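Local coordinates for beta-glucosidase (Saccharopolyspora erythraea D, PDB 5M6G), which probably hydrolyses terminal, non-reducing beta-D-glucosyl residues to release beta-D-glucose, as a magnesium-binding member of glycosyl hydrolase family 3, at residues R44-V47 / P48-V51; S110-R113 / A114-S117. All blocks are in the same frame, centred on the assembly; numbering follows the deposited sequence. Where two conformers were deposited one is given.

Contact 1: residues R44-V47 / P48-V51; sequences RLPV and PDRV
R50 reaches back along the chain that leads into its own helix and lies against L45. Its CB rests 3.4 Å from V47 O. The next carbon, CG, sits 3.6 Å from L45 CB, the two side chains meeting at a slant. CD follows, 3.4 Å from L45 O. With CG anti to the carbonyl carbon (chi1 -60°), the chain runs on to a bend at chi3 (72°), which turns NE and the guanidinium aside, where NH2 meets Y40 and E384. Water 1 lies in the guanidinium plane at its edge, accepting from NH1 and donating to L45 O 2.8 Å away, which ties the incoming loop to the arginine. NH2 takes the backbone oxygen of Y40 and forms a salt bridge with E384, so several polar links fix the rotation of this buried group.

This is the start of helix 47-57, with P46 at the N-cap. P46 O accepts the helical bond from R50 N at 3.1 Å, together with a weak one from D49 N. V47 O is used by V51 N, 2.8 Å away. P48, lacking an N-H, fits the first turn, where no backbone donor is needed. L45 CD2 touches D49 CB at 3.7 Å, the leucine crossing the aspartate at about a right angle. V47 and V51 both pack on F378 of helix 363-379.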
loop_
_atom_site.group_PDB
_atom_site.type_symbol
_atom_site.label_atom_id
_atom_site.label_comp_id
_atom_site.label_asym_id
_atom_site.label_seq_id
_atom_site.Cartn_x
_atom_site.Cartn_y
_atom_site.Cartn_z
ATOM N N ARG A 44 -1.390 -35.000 -2.585
ATOM C CA ARG A 44 -2.504 -35.202 -3.504
ATOM C C ARG A 44 -3.861 -35.125 -2.817
ATOM O O ARG A 44 -4.889 -35.193 -3.497
ATOM C CB ARG A 44 -2.379 -36.556 -4.204
ATOM C CG ARG A 44 -1.059 -36.742 -4.939
ATOM C CD ARG A 44 -0.887 -38.164 -5.457
ATOM N NE ARG A 44 -1.321 -39.198 -4.511
ATOM C CZ ARG A 44 -0.786 -39.423 -3.309
ATOM N NH1 ARG A 44 0.215 -38.674 -2.864
ATOM N NH2 ARG A 44 -1.255 -40.402 -2.545
ATOM N N LEU A 45 -3.887 -35.001 -1.506
ATOM C CA LEU A 45 -5.150 -34.963 -0.786
ATOM C C LEU A 45 -5.789 -33.580 -0.915
ATOM O O LEU A 45 -5.079 -32.566 -0.915
ATOM C CB LEU A 45 -4.924 -35.303 0.679
ATOM C CG LEU A 45 -6.067 -35.951 1.455
ATOM C CD1 LEU A 45 -6.455 -37.282 0.821
ATOM C CD2 LEU A 45 -5.664 -36.130 2.908
ATOM N N PRO A 46 -7.113 -33.507 -1.054
ATOM C CA PRO A 46 -7.779 -32.200 -1.054
ATOM C C PRO A 46 -7.411 -31.410 0.194
ATOM O O PRO A 46 -7.255 -31.973 1.280
ATOM C CB PRO A 46 -9.271 -32.560 -1.078
ATOM C CG PRO A 46 -9.315 -33.920 -1.696
ATOM C CD PRO A 46 -8.066 -34.616 -1.244
ATOM N N VAL A 47 -7.284 -30.088 0.022
ATOM C CA VAL A 47 -6.856 -29.223 1.123
ATOM C C VAL A 47 -7.710 -29.403 2.379
ATOM O O VAL A 47 -7.135 -29.582 3.462
ATOM C CB VAL A 47 -6.791 -27.761 0.653
ATOM C CG1 VAL A 47 -6.665 -26.820 1.855
ATOM C CG2 VAL A 47 -5.615 -27.576 -0.318
ATOM N N PRO A 48 -9.049 -29.364 2.314
ATOM C CA PRO A 48 -9.823 -29.511 3.562
ATOM C C PRO A 48 -9.546 -30.814 4.304
ATOM O O PRO A 48 -9.589 -30.821 5.542
ATOM C CB PRO A 48 -11.282 -29.432 3.084
ATOM C CG PRO A 48 -11.241 -28.737 1.801
ATOM C CD PRO A 48 -9.938 -29.154 1.156
ATOM N N ASP A 49 -9.254 -31.909 3.591
ATOM C CA ASP A 49 -8.901 -33.164 4.264
ATOM C C ASP A 49 -7.533 -33.076 4.930
ATOM O O ASP A 49 -7.314 -33.665 6.000
ATOM C CB ASP A 49 -8.925 -34.328 3.274
ATOM C CG ASP A 49 -10.291 -34.532 2.643
ATOM O OD1 ASP A 49 -11.301 -34.104 3.242
ATOM O OD2 ASP A 49 -10.351 -35.120 1.543
ATOM N N ARG A 50 -6.589 -32.370 4.296
ATOM C CA ARG A 50 -5.285 -32.144 4.912
ATOM C C ARG A 50 -5.413 -31.275 6.156
ATOM O O ARG A 50 -4.780 -31.552 7.183
ATOM C CB ARG A 50 -4.332 -31.494 3.900
ATOM C CG ARG A 50 -4.093 -32.344 2.645
ATOM C CD ARG A 50 -3.052 -31.706 1.709
ATOM N NE ARG A 50 -1.693 -31.786 2.244
ATOM C CZ ARG A 50 -0.628 -31.264 1.635
ATOM N NH1 ARG A 50 -0.774 -30.619 0.481
ATOM N NH2 ARG A 50 0.577 -31.380 2.179
ATOM N N VAL A 51 -6.218 -30.213 6.073
ATOM C CA VAL A 51 -6.488 -29.367 7.230
ATOM C C VAL A 51 -7.112 -30.181 8.363
ATOM O O VAL A 51 -6.699 -30.082 9.521
ATOM C CB VAL A 51 -7.390 -28.192 6.821
ATOM C CG1 VAL A 51 -7.880 -27.467 8.056
ATOM C CG2 VAL A 51 -6.618 -27.238 5.887
HETATM O O HOH W 1 -3.087 -30.601 -1.451
#

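Contact 2: residues S110-R113 / A114-S117; sequences SYQR and AALS
Q112 and L116, one turn apart, put their side chains together near the end of helix 101-116. The glutamine leaves the backbone with CG anti to N (chi1 -164°) and then bends at chi2, so its amide folds back beside the following turn instead of extending away from it. CG comes within 4.1 Å of L116 CD1, and OE1 lies 3.7 Å from the methyl CB of A115. The polar end is held from outside the turn: OE1 accepts from L124 N, and NE2 donates to P386 O, so the buried amide is satisfied at both of its heavy atoms.

L116 turns the other way at its first torsion, with CG anti to the carbonyl carbon. This brings CG over the preceding turn, 3.2 Å from Q112 O, the same oxygen that accepts from L116 N at 2.8 Å. Beyond it the leucine touches F387. R113 curls back along the helix, so that one face of its guanidinium lies over S110 CA, offset toward the rim of the group. Y111 projects to another side of the helix, against P77 and V80 of helix 77-82, and its hydroxyl bonds to A75 O.

At S117 the backbone turns back on A114, whose O accepts from S117 N at 3.1 Å. In the modelled conformer S117 OG donates to that oxygen as well, but the serine has a second conformer and this bond is doubtful. Helix 101-116 is the crossover of a beta-alpha-beta unit between parallel strands 87-90 and 125-128, in the TIM-barrel-type N-terminal domain of family 3 glycosidases.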
loop_
_atom_site.group_PDB
_atom_site.type_symbol
_atom_site.label_atom_id
_atom_site.label_comp_id
_atom_site.label_asym_id
_atom_site.label_seq_id
_atom_site.Cartn_x
_atom_site.Cartn_y
_atom_site.Cartn_z
ATOM N N SER A 110 15.772 -18.902 6.749
ATOM C CA SER A 110 16.218 -19.173 8.110
ATOM C C SER A 110 15.024 -19.370 9.042
ATOM O O SER A 110 14.985 -20.320 9.836
ATOM C CB SER A 110 17.110 -18.030 8.588
ATOM O OG SER A 110 17.489 -18.205 9.934
ATOM N N TYR A 111 14.028 -18.485 8.951
ATOM C CA TYR A 111 12.819 -18.676 9.752
ATOM C C TYR A 111 12.124 -19.979 9.386
ATOM O O TYR A 111 11.687 -20.735 10.267
ATOM C CB TYR A 111 11.875 -17.492 9.560
ATOM C CG TYR A 111 12.180 -16.314 10.454
ATOM C CD1 TYR A 111 11.766 -16.309 11.776
ATOM C CD2 TYR A 111 12.878 -15.196 9.970
ATOM C CE1 TYR A 111 12.025 -15.243 12.609
ATOM C CE2 TYR A 111 13.144 -14.115 10.805
ATOM C CZ TYR A 111 12.716 -14.150 12.124
ATOM O OH TYR A 111 12.950 -13.097 12.981
ATOM N N GLN A 112 12.050 -20.280 8.093
ATOM C CA GLN A 112 11.328 -21.464 7.650
ATOM C C GLN A 112 12.007 -22.745 8.127
ATOM O O GLN A 112 11.327 -23.677 8.575
ATOM C CB GLN A 112 11.202 -21.444 6.130
ATOM C CG GLN A 112 10.166 -22.382 5.581
ATOM C CD GLN A 112 8.774 -22.050 6.083
ATOM O OE1 GLN A 112 8.391 -22.481 7.163
ATOM N NE2 GLN A 112 8.018 -21.276 5.307
ATOM N N ARG A 113 13.345 -22.806 8.065
ATOM C CA ARG A 113 14.040 -24.001 8.549
ATOM C C ARG A 113 13.670 -24.317 9.995
ATOM O O ARG A 113 13.450 -25.486 10.353
ATOM C CB ARG A 113 15.560 -23.825 8.426
ATOM C CG ARG A 113 16.110 -23.947 7.013
ATOM C CD ARG A 113 17.626 -24.149 7.047
ATOM N NE ARG A 113 18.292 -22.941 7.505
ATOM C CZ ARG A 113 18.632 -21.935 6.705
ATOM N NH1 ARG A 113 18.390 -22.003 5.400
ATOM N NH2 ARG A 113 19.223 -20.859 7.209
ATOM N N ALA A 114 13.600 -23.288 10.844
ATOM C CA ALA A 114 13.251 -23.505 12.243
ATOM C C ALA A 114 11.806 -23.960 12.392
ATOM O O ALA A 114 11.522 -24.909 13.139
ATOM C CB ALA A 114 13.508 -22.237 13.050
ATOM N N ALA A 115 10.880 -23.316 11.674
ATOM C CA ALA A 115 9.478 -23.732 11.730
ATOM C C ALA A 115 9.306 -25.180 11.278
ATOM O O ALA A 115 8.531 -25.938 11.871
ATOM C CB ALA A 115 8.621 -22.800 10.871
ATOM N N LEU A 116 10.024 -25.583 10.230
ATOM C CA LEU A 116 9.905 -26.942 9.719
ATOM C C LEU A 116 10.460 -27.996 10.671
ATOM O O LEU A 116 10.204 -29.184 10.456
ATOM C CB LEU A 116 10.616 -27.059 8.367
ATOM C CG LEU A 116 10.077 -26.256 7.177
ATOM C CD1 LEU A 116 10.994 -26.411 5.976
ATOM C CD2 LEU A 116 8.670 -26.640 6.801
ATOM N N SER A 117 11.195 -27.608 11.714
ATOM C CA SER A 117 11.824 -28.559 12.626
ATOM C C SER A 117 10.958 -28.892 13.834
ATOM O O SER A 117 11.385 -29.684 14.686
ATOM C CB SER A 117 13.172 -28.018 13.114
ATOM O OG SER A 117 12.980 -26.935 14.008
#

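Overall arrangement
The two contacts are both local, one at the start of a helix and the other near the end of another. Contact 1 comes first along the chain and lies at the start of helix 47-57. Contact 2 follows near the end of helix 101-116, in the unit joining strands 87-90 and 125-128 of the parallel sheet. Their centres are 22 Å apart, with nearest atoms about 10 Å apart, and they do not touch, although both lie on the same side of the chain's centre. Contact 1 lies away from the sugar pocket and the magnesium sites. In contact 2 the Q112 side chain is about 5 Å from that of the magnesium ligand D175, so this part of the helix borders a metal site.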